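Local coordinates for hypothetical protein yiiX (Escherichia coli, PDB 2IF6), which is of unproven function but is probably a permuted papain-like hydrolase, perhaps acting on an amide-type bond, at residues W3-T7 / Y70-R74; I11-R16 / W61-K67; S32-M36 / F47-G51; P44-E48 / P57-W61. All blocks are in the same frame, centred on the assembly; numbering follows the deposited sequence. Where two conformers were deposited one is given.

Contact 1 of 4, residues W3-T7 / Y70-R74; sequences WQPQT and YVVRR
A surface contact joins the irregular N-terminal arm of the chain, residues 3-7, to strand 70-75 (residues 70-74) of the antiparallel sheet in this permuted papain-like fold; it illustrates how a segment without regular structure can be fastened to a sheet by one tryptophan and one arginine. The arm is extended but does not pair with the strand: the two run 57° apart end to end, and the CA atoms of Trp3 and Val72 stay 9.0 Å apart, those of Gln6 and Arg74 8.6 Å. Side chains therefore bridge the gap, burying 288 Å². In the regular alternation of the strand, Tyr70, Val72 and Arg74 point toward the arm. Trp3, with chi1 t, lays its six-membered ring over Val72 in a CH-pi contact, CG2 lying 3.8 Å from the centroid and 16° off the normal, while Trp3 CZ3 comes 4.0 Å from Tyr70 CE1. Arg74 stretches out with chi1 and chi2 both t and turns at chi3 (m). Asp9 organises the polar end, taking a salt bridge from Arg74 NE and hydrogen bonds from Trp3 NE1 and Gln6 N. Gln6 OE1 sits over a face of the guanidinium, 3.3 Å from Arg74 CZ. A water lies 3.2 Å from Gln4 N and, more weakly held, 3.4 Å from Arg74 NH1; beside it Arg74 NH2 gives a weak hydrogen bond of 2.9 Å to Gln4 O.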
loop_
_atom_site.group_PDB
_atom_site.type_symbol
_atom_site.label_atom_id
_atom_site.label_comp_id
_atom_site.label_asym_id
_atom_site.label_seq_id
_atom_site.Cartn_x
_atom_site.Cartn_y
_atom_site.Cartn_z
ATOM N N TRP A 3 13.738 13.545 7.759
ATOM C CA TRP A 3 12.360 13.478 7.165
ATOM C C TRP A 3 11.354 14.190 8.061
ATOM O O TRP A 3 11.307 13.941 9.268
ATOM C CB TRP A 3 11.967 12.008 6.984
ATOM C CG TRP A 3 10.569 11.753 6.553
ATOM C CD1 TRP A 3 9.878 12.374 5.515
ATOM C CD2 TRP A 3 9.661 10.792 7.112
ATOM N NE1 TRP A 3 8.621 11.835 5.407
ATOM C CE2 TRP A 3 8.430 10.917 6.401
ATOM C CE3 TRP A 3 9.746 9.866 8.172
ATOM C CZ2 TRP A 3 7.313 10.108 6.679
ATOM C CZ3 TRP A 3 8.635 9.083 8.460
ATOM C CH2 TRP A 3 7.438 9.190 7.692
ATOM N N GLN A 4 10.577 15.090 7.455
ATOM C CA GLN A 4 9.461 15.783 8.090
ATOM C C GLN A 4 8.193 15.159 7.465
ATOM O O GLN A 4 7.889 15.441 6.284
ATOM C CB GLN A 4 9.571 17.277 7.712
ATOM C CG GLN A 4 8.679 18.295 8.419
ATOM C CD GLN A 4 8.863 19.721 7.812
ATOM O OE1 GLN A 4 8.315 20.044 6.726
ATOM N NE2 GLN A 4 9.671 20.554 8.492
ATOM N N PRO A 5 7.480 14.273 8.208
ATOM C CA PRO A 5 6.296 13.666 7.624
ATOM C C PRO A 5 5.320 14.704 7.103
ATOM O O PRO A 5 5.125 15.772 7.744
ATOM C CB PRO A 5 5.681 12.858 8.795
ATOM C CG PRO A 5 6.910 12.479 9.634
ATOM C CD PRO A 5 7.783 13.721 9.550
ATOM N N GLN A 6 4.777 14.425 5.928
ATOM C CA GLN A 6 3.737 15.270 5.322
ATOM C C GLN A 6 2.601 14.399 4.836
ATOM O O GLN A 6 2.825 13.278 4.377
ATOM C CB GLN A 6 4.304 16.106 4.155
ATOM C CG GLN A 6 5.323 17.158 4.592
ATOM C CD GLN A 6 6.106 17.795 3.432
ATOM O OE1 GLN A 6 5.799 17.588 2.288
ATOM N NE2 GLN A 6 7.130 18.572 3.757
ATOM N N THR A 7 1.385 14.939 4.893
ATOM C CA THR A 7 0.207 14.238 4.421
ATOM C C THR A 7 0.398 13.854 2.949
ATOM O O THR A 7 0.828 14.695 2.114
ATOM C CB THR A 7 -1.048 15.127 4.526
ATOM O OG1 THR A 7 -1.342 15.370 5.916
ATOM C CG2 THR A 7 -2.231 14.417 3.852
ATOM N N TYR A 70 11.618 0.647 6.957
ATOM C CA TYR A 70 10.610 1.369 6.187
ATOM C C TYR A 70 11.308 2.287 5.191
ATOM O O TYR A 70 12.495 2.648 5.354
ATOM C CB TYR A 70 9.622 2.160 7.105
ATOM C CG TYR A 70 10.230 3.369 7.796
ATOM C CD1 TYR A 70 10.183 4.639 7.206
ATOM C CD2 TYR A 70 10.870 3.239 9.043
ATOM C CE1 TYR A 70 10.757 5.742 7.835
ATOM C CE2 TYR A 70 11.438 4.334 9.698
ATOM C CZ TYR A 70 11.389 5.582 9.083
ATOM O OH TYR A 70 11.959 6.662 9.727
ATOM N N VAL A 71 10.560 2.661 4.167
ATOM C CA VAL A 71 11.019 3.657 3.190
ATOM C C VAL A 71 9.805 4.490 2.868
ATOM O O VAL A 71 8.661 3.975 2.894
ATOM C CB VAL A 71 11.596 3.003 1.911
ATOM C CG1 VAL A 71 10.603 2.050 1.285
ATOM C CG2 VAL A 71 12.028 4.080 0.881
ATOM N N VAL A 72 10.031 5.776 2.594
ATOM C CA VAL A 72 8.940 6.709 2.357
ATOM C C VAL A 72 9.109 7.353 0.996
ATOM O O VAL A 72 10.189 7.847 0.691
ATOM C CB VAL A 72 8.922 7.825 3.435
ATOM C CG1 VAL A 72 7.769 8.763 3.166
ATOM C CG2 VAL A 72 8.774 7.208 4.861
ATOM N N ARG A 73 8.042 7.375 0.193
ATOM C CA ARG A 73 8.069 8.071 -1.093
ATOM C C ARG A 73 7.158 9.299 -1.036
ATOM O O ARG A 73 6.149 9.309 -0.320
ATOM C CB ARG A 73 7.602 7.142 -2.208
ATOM C CG ARG A 73 8.460 5.880 -2.320
ATOM C CD ARG A 73 9.695 6.145 -3.165
ATOM N NE ARG A 73 9.489 5.854 -4.574
ATOM C CZ ARG A 73 10.453 5.949 -5.484
ATOM N NH1 ARG A 73 11.686 6.324 -5.121
ATOM N NH2 ARG A 73 10.183 5.683 -6.759
ATOM N N ARG A 74 7.513 10.332 -1.776
ATOM C CA ARG A 74 6.685 11.542 -1.842
ATOM C C ARG A 74 6.642 12.072 -3.253
ATOM O O ARG A 74 7.615 11.938 -4.002
ATOM C CB ARG A 74 7.294 12.620 -0.904
ATOM C CG ARG A 74 6.643 14.027 -1.060
ATOM C CD ARG A 74 7.284 15.076 -0.125
ATOM N NE ARG A 74 7.269 14.622 1.270
ATOM C CZ ARG A 74 8.033 15.124 2.235
ATOM N NH1 ARG A 74 8.860 16.147 1.952
ATOM N NH2 ARG A 74 7.935 14.641 3.480
HETATM O O HOH W 1 11.256 15.732 4.359
#

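Contact 2 of 4, residues I11-R16 / W61-K67; sequences IFQISR and WIAHGEK
Hydrogen bonds, direct and through water, combine with the packing of Trp61 where the end of strand 10-13 and the loop after it meet helix 58-63 and its following turn. Closest in backbone are Ile14 and Gly65, CA to CA 5.3 Å; Glu66 N donates to Ile14 O at 2.8 Å, nearly straight at 174°. Gln13, chi1 p and chi2 t, reaches Trp61 O through NE2 at 2.9 Å. An ideal CB on Gly65 would lie 2.8 Å from Gln13 NE2, a clash that glycine avoids. Arg16 gathers carbonyls of the turn: NE to His64 O at 2.9 Å, with weak bonds from NH2 to Ala63 O at 3.1 Å and to Gly65 O at 2.9 Å. The interface thus ties the helix to the sheet of the permuted papain-like fold, with Trp61 also touching His33 of a possible Cys-His-Glu triad. In the apolar part, Ile11 CG1 lies 3.4 Å from Trp61 CZ3, and Ile11 CG2 stands 3.9 Å from the six-membered centroid in a CH-pi contact. Over the opposite face lies the polar amide of Gln13, NE2 3.3 Å from Trp61 CZ3. Waters add further bridges, among them Gln13 NE2 (3.0 Å) to Ile62 O (2.8 Å) and Ile14 N (3.0 Å) to Glu66 O (2.9 Å).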
loop_
_atom_site.group_PDB
_atom_site.type_symbol
_atom_site.label_atom_id
_atom_site.label_comp_id
_atom_site.label_asym_id
_atom_site.label_seq_id
_atom_site.Cartn_x
_atom_site.Cartn_y
_atom_site.Cartn_z
ATOM N N ILE A 11 4.290 5.204 2.589
ATOM C CA ILE A 11 5.283 4.512 3.387
ATOM C C ILE A 11 5.158 2.995 3.166
ATOM O O ILE A 11 4.042 2.498 3.019
ATOM C CB ILE A 11 5.156 4.924 4.894
ATOM C CG1 ILE A 11 6.317 4.342 5.726
ATOM C CG2 ILE A 11 3.775 4.598 5.449
ATOM C CD1 ILE A 11 6.543 4.998 7.063
ATOM N N PHE A 12 6.289 2.279 3.165
ATOM C CA PHE A 12 6.308 0.856 2.784
ATOM C C PHE A 12 7.081 0.103 3.870
ATOM O O PHE A 12 8.006 0.660 4.481
ATOM C CB PHE A 12 7.016 0.681 1.428
ATOM C CG PHE A 12 6.370 1.440 0.279
ATOM C CD1 PHE A 12 5.559 0.780 -0.612
ATOM C CD2 PHE A 12 6.598 2.813 0.087
ATOM C CE1 PHE A 12 4.939 1.470 -1.661
ATOM C CE2 PHE A 12 5.956 3.505 -1.009
ATOM C CZ PHE A 12 5.188 2.812 -1.854
ATOM N N GLN A 13 6.702 -1.152 4.105
ATOM C CA GLN A 13 7.369 -1.974 5.078
ATOM C C GLN A 13 7.213 -3.437 4.665
ATOM O O GLN A 13 6.466 -3.753 3.734
ATOM C CB GLN A 13 6.758 -1.741 6.480
ATOM C CG GLN A 13 5.340 -2.316 6.636
ATOM C CD GLN A 13 4.691 -2.086 7.993
ATOM O OE1 GLN A 13 3.605 -2.594 8.206
ATOM N NE2 GLN A 13 5.341 -1.352 8.912
ATOM N N ILE A 14 7.888 -4.298 5.414
ATOM C CA ILE A 14 7.739 -5.740 5.301
ATOM C C ILE A 14 6.730 -6.175 6.349
ATOM O O ILE A 14 6.994 -6.106 7.572
ATOM C CB ILE A 14 9.062 -6.487 5.616
ATOM C CG1 ILE A 14 10.235 -5.967 4.773
ATOM C CG2 ILE A 14 8.873 -7.995 5.421
ATOM C CD1 ILE A 14 11.566 -6.539 5.263
ATOM N N SER A 15 5.573 -6.611 5.876
ATOM C CA SER A 15 4.540 -7.193 6.738
ATOM C C SER A 15 5.065 -8.458 7.481
ATOM O O SER A 15 5.874 -9.220 6.931
ATOM C CB SER A 15 3.329 -7.566 5.883
ATOM O OG SER A 15 2.414 -8.342 6.629
ATOM N N ARG A 16 4.600 -8.656 8.712
ATOM C CA ARG A 16 4.865 -9.898 9.467
ATOM C C ARG A 16 3.752 -10.961 9.293
ATOM O O ARG A 16 3.829 -12.053 9.873
ATOM C CB ARG A 16 5.028 -9.605 10.946
ATOM C CG ARG A 16 6.260 -8.807 11.338
ATOM C CD ARG A 16 6.108 -8.445 12.801
ATOM N NE ARG A 16 6.879 -7.264 13.158
ATOM C CZ ARG A 16 7.954 -7.267 13.948
ATOM N NH1 ARG A 16 8.382 -8.403 14.495
ATOM N NH2 ARG A 16 8.597 -6.125 14.201
ATOM N N TRP A 61 2.860 2.042 13.693
ATOM C CA TRP A 61 2.943 1.495 12.331
ATOM C C TRP A 61 4.339 0.961 11.979
ATOM O O TRP A 61 4.477 -0.121 11.441
ATOM C CB TRP A 61 2.522 2.554 11.309
ATOM C CG TRP A 61 2.268 1.957 9.967
ATOM C CD1 TRP A 61 1.083 1.445 9.508
ATOM C CD2 TRP A 61 3.237 1.749 8.921
ATOM N NE1 TRP A 61 1.245 0.961 8.216
ATOM C CE2 TRP A 61 2.555 1.162 7.835
ATOM C CE3 TRP A 61 4.611 2.020 8.799
ATOM C CZ2 TRP A 61 3.203 0.826 6.652
ATOM C CZ3 TRP A 61 5.246 1.717 7.611
ATOM C CH2 TRP A 61 4.537 1.110 6.554
ATOM N N ILE A 62 5.380 1.735 12.281
ATOM C CA ILE A 62 6.738 1.360 11.894
ATOM C C ILE A 62 7.212 0.130 12.678
ATOM O O ILE A 62 7.926 -0.737 12.134
ATOM C CB ILE A 62 7.725 2.508 12.150
ATOM C CG1 ILE A 62 7.451 3.655 11.164
ATOM C CG2 ILE A 62 9.204 1.981 12.084
ATOM C CD1 ILE A 62 8.243 4.950 11.452
ATOM N N ALA A 63 6.823 0.087 13.952
ATOM C CA ALA A 63 7.217 -0.975 14.902
ATOM C C ALA A 63 6.656 -2.314 14.439
ATOM O O ALA A 63 7.232 -3.363 14.691
ATOM C CB ALA A 63 6.681 -0.634 16.313
ATOM N N HIS A 64 5.519 -2.269 13.763
ATOM C CA HIS A 64 4.878 -3.480 13.254
ATOM C C HIS A 64 5.598 -4.092 12.032
ATOM O O HIS A 64 5.378 -5.256 11.693
ATOM C CB HIS A 64 3.407 -3.205 12.932
ATOM C CG HIS A 64 2.492 -3.307 14.117
ATOM N ND1 HIS A 64 1.457 -2.423 14.336
ATOM C CD2 HIS A 64 2.441 -4.202 15.134
ATOM C CE1 HIS A 64 0.816 -2.762 15.441
ATOM N NE2 HIS A 64 1.395 -3.836 15.946
ATOM N N GLY A 65 6.462 -3.328 11.380
ATOM C CA GLY A 65 7.172 -3.844 10.213
ATOM C C GLY A 65 8.287 -4.754 10.673
ATOM O O GLY A 65 8.847 -4.552 11.744
ATOM N N GLU A 66 8.610 -5.766 9.883
ATOM C CA GLU A 66 9.744 -6.616 10.218
ATOM C C GLU A 66 11.035 -5.795 10.342
ATOM O O GLU A 66 11.389 -4.990 9.450
ATOM C CB GLU A 66 9.900 -7.698 9.177
ATOM C CG GLU A 66 10.768 -8.878 9.615
ATOM C CD GLU A 66 10.942 -9.862 8.464
ATOM O OE1 GLU A 66 10.186 -10.865 8.400
ATOM O OE2 GLU A 66 11.806 -9.599 7.595
ATOM N N LYS A 67 11.711 -5.977 11.473
ATOM C CA LYS A 67 12.963 -5.287 11.778
ATOM C C LYS A 67 12.837 -3.755 11.829
ATOM O O LYS A 67 13.858 -3.055 11.863
ATOM C CB LYS A 67 14.061 -5.719 10.795
ATOM C CG LYS A 67 14.594 -7.157 11.022
ATOM C CD LYS A 67 15.691 -7.167 12.075
ATOM C CE LYS A 67 16.230 -8.585 12.254
ATOM N NZ LYS A 67 16.069 -9.010 13.695
HETATM O O HOH W 2 8.175 -0.425 9.315
HETATM O O HOH W 3 2.331 -1.717 10.293
HETATM O O HOH W 4 9.536 -3.578 7.783
HETATM O O HOH W 5 7.671 -11.269 7.508
HETATM O O HOH W 6 3.392 -6.440 10.155
#

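Contact 3 of 4, residues S32-M36 / F47-G51; sequences SHTGM and FEAVG
His33 and Glu48 form the histidine-carboxylate pair of a possible Cys-His-Glu triad, with Cys112 of helix 112-124, which the His33 side chain touches, as its third member. His33 takes chi1 t and Glu48 chi1 p with chi2 t, so that NE2 of His33 donates to OE1 of Glu48 at 2.7 Å and an almost linear 174°, with the carboxylate oxygen near the plane of the imidazole. Such a bond can orient a histidine ring toward a cysteine, and the grouping is consistent with the papain-like family of this protein, although catalysis by these residues is inferred. OE2 of Glu48 is held by Thr56, and the Trp61 ring packs against His33. The scaffold is the antiparallel hairpin of strands 33-40 and 43-49. Met36 and Phe47 make a hydrogen-bonded pair, CA to CA 5.2 Å: Met36 N to Phe47 O is 2.9 Å, Phe47 N to Met36 O 2.7 Å. Their side chains share one face, Met36 CE lying 4.5 Å from Phe47 CD2. Toward the histidine the strands diverge: the N-to-C directions of the short strands 33-36 and 47-49 are 141° apart, some 39° from exactly antiparallel, and a water bridges Thr34 O (2.7 Å) and Ala49 N (2.9 Å). Gly35 suits the close approach: a CB there would clash at 2.9 Å with Phe47 O. Beyond the strand's end, Val50 CG1 comes 3.5 Å from His33 CE1.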
loop_
_atom_site.group_PDB
_atom_site.type_symbol
_atom_site.label_atom_id
_atom_site.label_comp_id
_atom_site.label_asym_id
_atom_site.label_seq_id
_atom_site.Cartn_x
_atom_site.Cartn_y
_atom_site.Cartn_z
ATOM N N SER A 32 5.714 -5.473 1.359
ATOM C CA SER A 32 4.497 -6.246 1.433
ATOM C C SER A 32 3.360 -5.550 2.181
ATOM O O SER A 32 2.281 -6.152 2.380
ATOM C CB SER A 32 4.815 -7.645 1.997
ATOM O OG SER A 32 5.345 -7.543 3.302
ATOM N N HIS A 33 3.587 -4.295 2.603
ATOM C CA HIS A 33 2.502 -3.475 3.148
ATOM C C HIS A 33 2.783 -2.010 2.871
ATOM O O HIS A 33 3.943 -1.628 2.779
ATOM C CB HIS A 33 2.348 -3.696 4.652
ATOM C CG HIS A 33 1.129 -3.043 5.237
ATOM N ND1 HIS A 33 -0.124 -3.152 4.662
ATOM C CD2 HIS A 33 0.976 -2.272 6.344
ATOM C CE1 HIS A 33 -0.999 -2.481 5.402
ATOM N NE2 HIS A 33 -0.356 -1.928 6.420
ATOM N N THR A 34 1.735 -1.209 2.687
ATOM C CA THR A 34 1.908 0.231 2.414
ATOM C C THR A 34 0.778 1.011 3.099
ATOM O O THR A 34 -0.286 0.447 3.408
ATOM C CB THR A 34 1.995 0.504 0.882
ATOM O OG1 THR A 34 2.345 1.867 0.618
ATOM C CG2 THR A 34 0.695 0.203 0.207
ATOM N N GLY A 35 1.036 2.272 3.406
ATOM C CA GLY A 35 -0.025 3.171 3.874
ATOM C C GLY A 35 0.357 4.587 3.476
ATOM O O GLY A 35 1.436 4.803 2.865
ATOM N N MET A 36 -0.506 5.543 3.805
ATOM C CA MET A 36 -0.263 6.941 3.411
ATOM C C MET A 36 -0.314 7.785 4.655
ATOM O O MET A 36 -1.238 7.629 5.493
ATOM C CB MET A 36 -1.324 7.418 2.403
ATOM C CG MET A 36 -1.225 8.934 1.879
ATOM S SD MET A 36 -2.706 9.384 0.929
ATOM C CE MET A 36 -3.879 9.827 2.263
ATOM N N PHE A 47 -2.577 6.165 7.396
ATOM C CA PHE A 47 -3.860 5.687 6.872
ATOM C C PHE A 47 -3.574 4.394 6.119
ATOM O O PHE A 47 -2.780 4.411 5.162
ATOM C CB PHE A 47 -4.369 6.745 5.871
ATOM C CG PHE A 47 -5.559 6.325 5.052
ATOM C CD1 PHE A 47 -6.852 6.433 5.579
ATOM C CD2 PHE A 47 -5.399 5.877 3.724
ATOM C CE1 PHE A 47 -7.993 6.101 4.825
ATOM C CE2 PHE A 47 -6.553 5.517 2.948
ATOM C CZ PHE A 47 -7.848 5.638 3.512
ATOM N N GLU A 48 -4.186 3.282 6.548
ATOM C CA GLU A 48 -3.867 1.974 5.949
ATOM C C GLU A 48 -5.072 1.045 5.931
ATOM O O GLU A 48 -5.933 1.149 6.799
ATOM C CB GLU A 48 -2.744 1.301 6.740
ATOM C CG GLU A 48 -3.084 1.209 8.256
ATOM C CD GLU A 48 -2.123 0.337 9.030
ATOM O OE1 GLU A 48 -1.326 -0.401 8.411
ATOM O OE2 GLU A 48 -2.184 0.353 10.276
ATOM N N ALA A 49 -5.123 0.158 4.943
ATOM C CA ALA A 49 -6.188 -0.852 4.850
ATOM C C ALA A 49 -5.643 -2.105 5.497
ATOM O O ALA A 49 -4.840 -2.807 4.898
ATOM C CB ALA A 49 -6.556 -1.102 3.409
ATOM N N VAL A 50 -6.035 -2.351 6.740
ATOM C CA VAL A 50 -5.681 -3.601 7.438
ATOM C C VAL A 50 -6.891 -4.336 8.036
ATOM O O VAL A 50 -6.734 -5.172 8.902
ATOM C CB VAL A 50 -4.650 -3.369 8.548
ATOM C CG1 VAL A 50 -3.305 -2.980 7.952
ATOM C CG2 VAL A 50 -5.144 -2.315 9.570
ATOM N N GLY A 51 -8.091 -4.018 7.586
ATOM C CA GLY A 51 -9.300 -4.638 8.145
ATOM C C GLY A 51 -9.521 -4.147 9.563
ATOM O O GLY A 51 -9.173 -4.841 10.530
HETATM O O HOH W 7 -2.917 0.759 3.180
#

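Contact 4 of 4, residues P44-E48 / P57-W61; sequences PYVFE and PLKQW
Val46 is the apolar centre, wedged between Leu58 and Trp61 on the first turn of helix 58-63. With chi1 t, it sets CG1 over the five-membered ring of Trp61, 3.5 Å from the centroid and 15° off the normal, a close CH-pi contact, while Val46 CG2 meets Leu58 CD1 at 3.6 Å. Ile11 of strand 10-13 packs on all three side chains. Farther out, Pro44 CB rests 3.9 Å from Leu58 CD2, and the ring of Tyr45, although its CA-to-CB bond points away, places CE1 4.2 Å from Pro57 CG. The backbones meet at Tyr45 and Pro57, an antiparallel non-hydrogen-bonded pair with CA atoms 4.4 Å apart and diverging side chains. Pro57 is both the last residue of strand 53-57 and the N-cap of the helix; its carbonyl O accepts from Trp61 N at 2.9 Å. Immediately after it, Leu58 N donates to Pro44 O at 3.1 Å, so a strand carbonyl accepts from a first-turn amide that has no partner within the helix. At the polar edge Trp61, chi1 t, directs NE1 to Glu48 OE1, a weak hydrogen bond of 2.9 Å; Glu48 OE2 is bound by Thr56, and OE1 also accepts from His33. The result is a strand-to-helix junction folded back on the neighbouring strand of a permuted papain-like sheet, its inner end adjoining the possible Cys-His-Glu triad.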
loop_
_atom_site.group_PDB
_atom_site.type_symbol
_atom_site.label_atom_id
_atom_site.label_comp_id
_atom_site.label_asym_id
_atom_site.label_seq_id
_atom_site.Cartn_x
_atom_site.Cartn_y
_atom_site.Cartn_z
ATOM N N PRO A 44 1.705 12.738 13.088
ATOM C CA PRO A 44 1.688 11.780 11.978
ATOM C C PRO A 44 0.968 10.450 12.266
ATOM O O PRO A 44 1.306 9.717 13.221
ATOM C CB PRO A 44 3.164 11.556 11.684
ATOM C CG PRO A 44 3.844 11.783 12.974
ATOM C CD PRO A 44 3.019 12.771 13.763
ATOM N N TYR A 45 -0.024 10.174 11.430
ATOM C CA TYR A 45 -0.714 8.910 11.442
ATOM C C TYR A 45 -0.507 8.255 10.088
ATOM O O TYR A 45 -0.283 8.952 9.098
ATOM C CB TYR A 45 -2.210 9.113 11.692
ATOM C CG TYR A 45 -2.521 9.543 13.129
ATOM C CD1 TYR A 45 -3.185 8.679 14.012
ATOM C CD2 TYR A 45 -2.161 10.812 13.595
ATOM C CE1 TYR A 45 -3.470 9.066 15.313
ATOM C CE2 TYR A 45 -2.429 11.214 14.937
ATOM C CZ TYR A 45 -3.102 10.332 15.765
ATOM O OH TYR A 45 -3.380 10.696 17.063
ATOM N N VAL A 46 -0.620 6.932 10.044
ATOM C CA VAL A 46 -0.579 6.189 8.795
ATOM C C VAL A 46 -2.000 5.668 8.497
ATOM O O VAL A 46 -2.562 4.843 9.257
ATOM C CB VAL A 46 0.474 5.020 8.824
ATOM C CG1 VAL A 46 0.426 4.213 7.501
ATOM C CG2 VAL A 46 1.882 5.565 9.097
ATOM N N PHE A 47 -2.577 6.165 7.396
ATOM C CA PHE A 47 -3.860 5.687 6.872
ATOM C C PHE A 47 -3.574 4.394 6.119
ATOM O O PHE A 47 -2.780 4.411 5.162
ATOM C CB PHE A 47 -4.369 6.745 5.871
ATOM C CG PHE A 47 -5.559 6.325 5.052
ATOM C CD1 PHE A 47 -6.852 6.433 5.579
ATOM C CD2 PHE A 47 -5.399 5.877 3.724
ATOM C CE1 PHE A 47 -7.993 6.101 4.825
ATOM C CE2 PHE A 47 -6.553 5.517 2.948
ATOM C CZ PHE A 47 -7.848 5.638 3.512
ATOM N N GLU A 48 -4.186 3.282 6.548
ATOM C CA GLU A 48 -3.867 1.974 5.949
ATOM C C GLU A 48 -5.072 1.045 5.931
ATOM O O GLU A 48 -5.933 1.149 6.799
ATOM C CB GLU A 48 -2.744 1.301 6.740
ATOM C CG GLU A 48 -3.084 1.209 8.256
ATOM C CD GLU A 48 -2.123 0.337 9.030
ATOM O OE1 GLU A 48 -1.326 -0.401 8.411
ATOM O OE2 GLU A 48 -2.184 0.353 10.276
ATOM N N PRO A 57 -1.081 5.454 14.676
ATOM C CA PRO A 57 0.064 6.327 14.968
ATOM C C PRO A 57 1.352 5.835 14.287
ATOM O O PRO A 57 1.643 4.651 14.271
ATOM C CB PRO A 57 0.179 6.263 16.495
ATOM C CG PRO A 57 -1.168 5.948 16.968
ATOM C CD PRO A 57 -1.758 5.011 15.919
ATOM N N LEU A 58 2.088 6.748 13.686
ATOM C CA LEU A 58 3.296 6.386 12.920
ATOM C C LEU A 58 4.307 5.516 13.702
ATOM O O LEU A 58 4.853 4.551 13.183
ATOM C CB LEU A 58 3.972 7.653 12.385
ATOM C CG LEU A 58 5.293 7.449 11.641
ATOM C CD1 LEU A 58 5.040 6.625 10.335
ATOM C CD2 LEU A 58 5.899 8.804 11.295
ATOM N N LYS A 59 4.522 5.823 14.968
ATOM C CA LYS A 59 5.479 5.052 15.737
ATOM C C LYS A 59 5.026 3.600 15.786
ATOM O O LYS A 59 5.824 2.702 15.541
ATOM C CB LYS A 59 5.676 5.631 17.150
ATOM C CG LYS A 59 6.631 4.779 17.992
ATOM C CD LYS A 59 6.731 5.280 19.454
ATOM C CE LYS A 59 7.370 4.185 20.337
ATOM N NZ LYS A 59 6.433 3.028 20.444
ATOM N N GLN A 60 3.737 3.378 16.048
ATOM C CA GLN A 60 3.193 2.016 16.126
ATOM C C GLN A 60 3.227 1.307 14.736
ATOM O O GLN A 60 3.568 0.109 14.617
ATOM C CB GLN A 60 1.786 2.072 16.726
ATOM C CG GLN A 60 0.890 0.857 16.531
ATOM C CD GLN A 60 -0.563 1.156 16.936
ATOM O OE1 GLN A 60 -0.805 1.933 17.878
ATOM N NE2 GLN A 60 -1.526 0.570 16.209
ATOM N N TRP A 61 2.860 2.042 13.693
ATOM C CA TRP A 61 2.943 1.495 12.331
ATOM C C TRP A 61 4.339 0.961 11.979
ATOM O O TRP A 61 4.477 -0.121 11.441
ATOM C CB TRP A 61 2.522 2.554 11.309
ATOM C CG TRP A 61 2.268 1.957 9.967
ATOM C CD1 TRP A 61 1.083 1.445 9.508
ATOM C CD2 TRP A 61 3.237 1.749 8.921
ATOM N NE1 TRP A 61 1.245 0.961 8.216
ATOM C CE2 TRP A 61 2.555 1.162 7.835
ATOM C CE3 TRP A 61 4.611 2.020 8.799
ATOM C CZ2 TRP A 61 3.203 0.826 6.652
ATOM C CZ3 TRP A 61 5.246 1.717 7.611
ATOM C CH2 TRP A 61 4.537 1.110 6.554
#

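All four contacts draw on one antiparallel sheet, whose strands run across it in the order 53-57, 43-49, 33-40, 10-13, 70-75, 174-180. Along the chain, contact 1 encloses the other three and contact 2 encloses contacts 3 and 4. Contacts 3 and 4 lie closest, their centres 9 Å apart, and share Phe47 and Glu48. Contacts 2 and 4, with centres 11 Å apart, share Trp61. Contact 1, its centre 14 Å from that of contact 3 and not touching it, meets contact 4 where Trp3 and Pro5 pack on Leu58, and contact 2 through the neighbouring strands 70-75 and 10-13. Trp61 and Glu48 thus connect outer packing with the possible triad near the chain's centre.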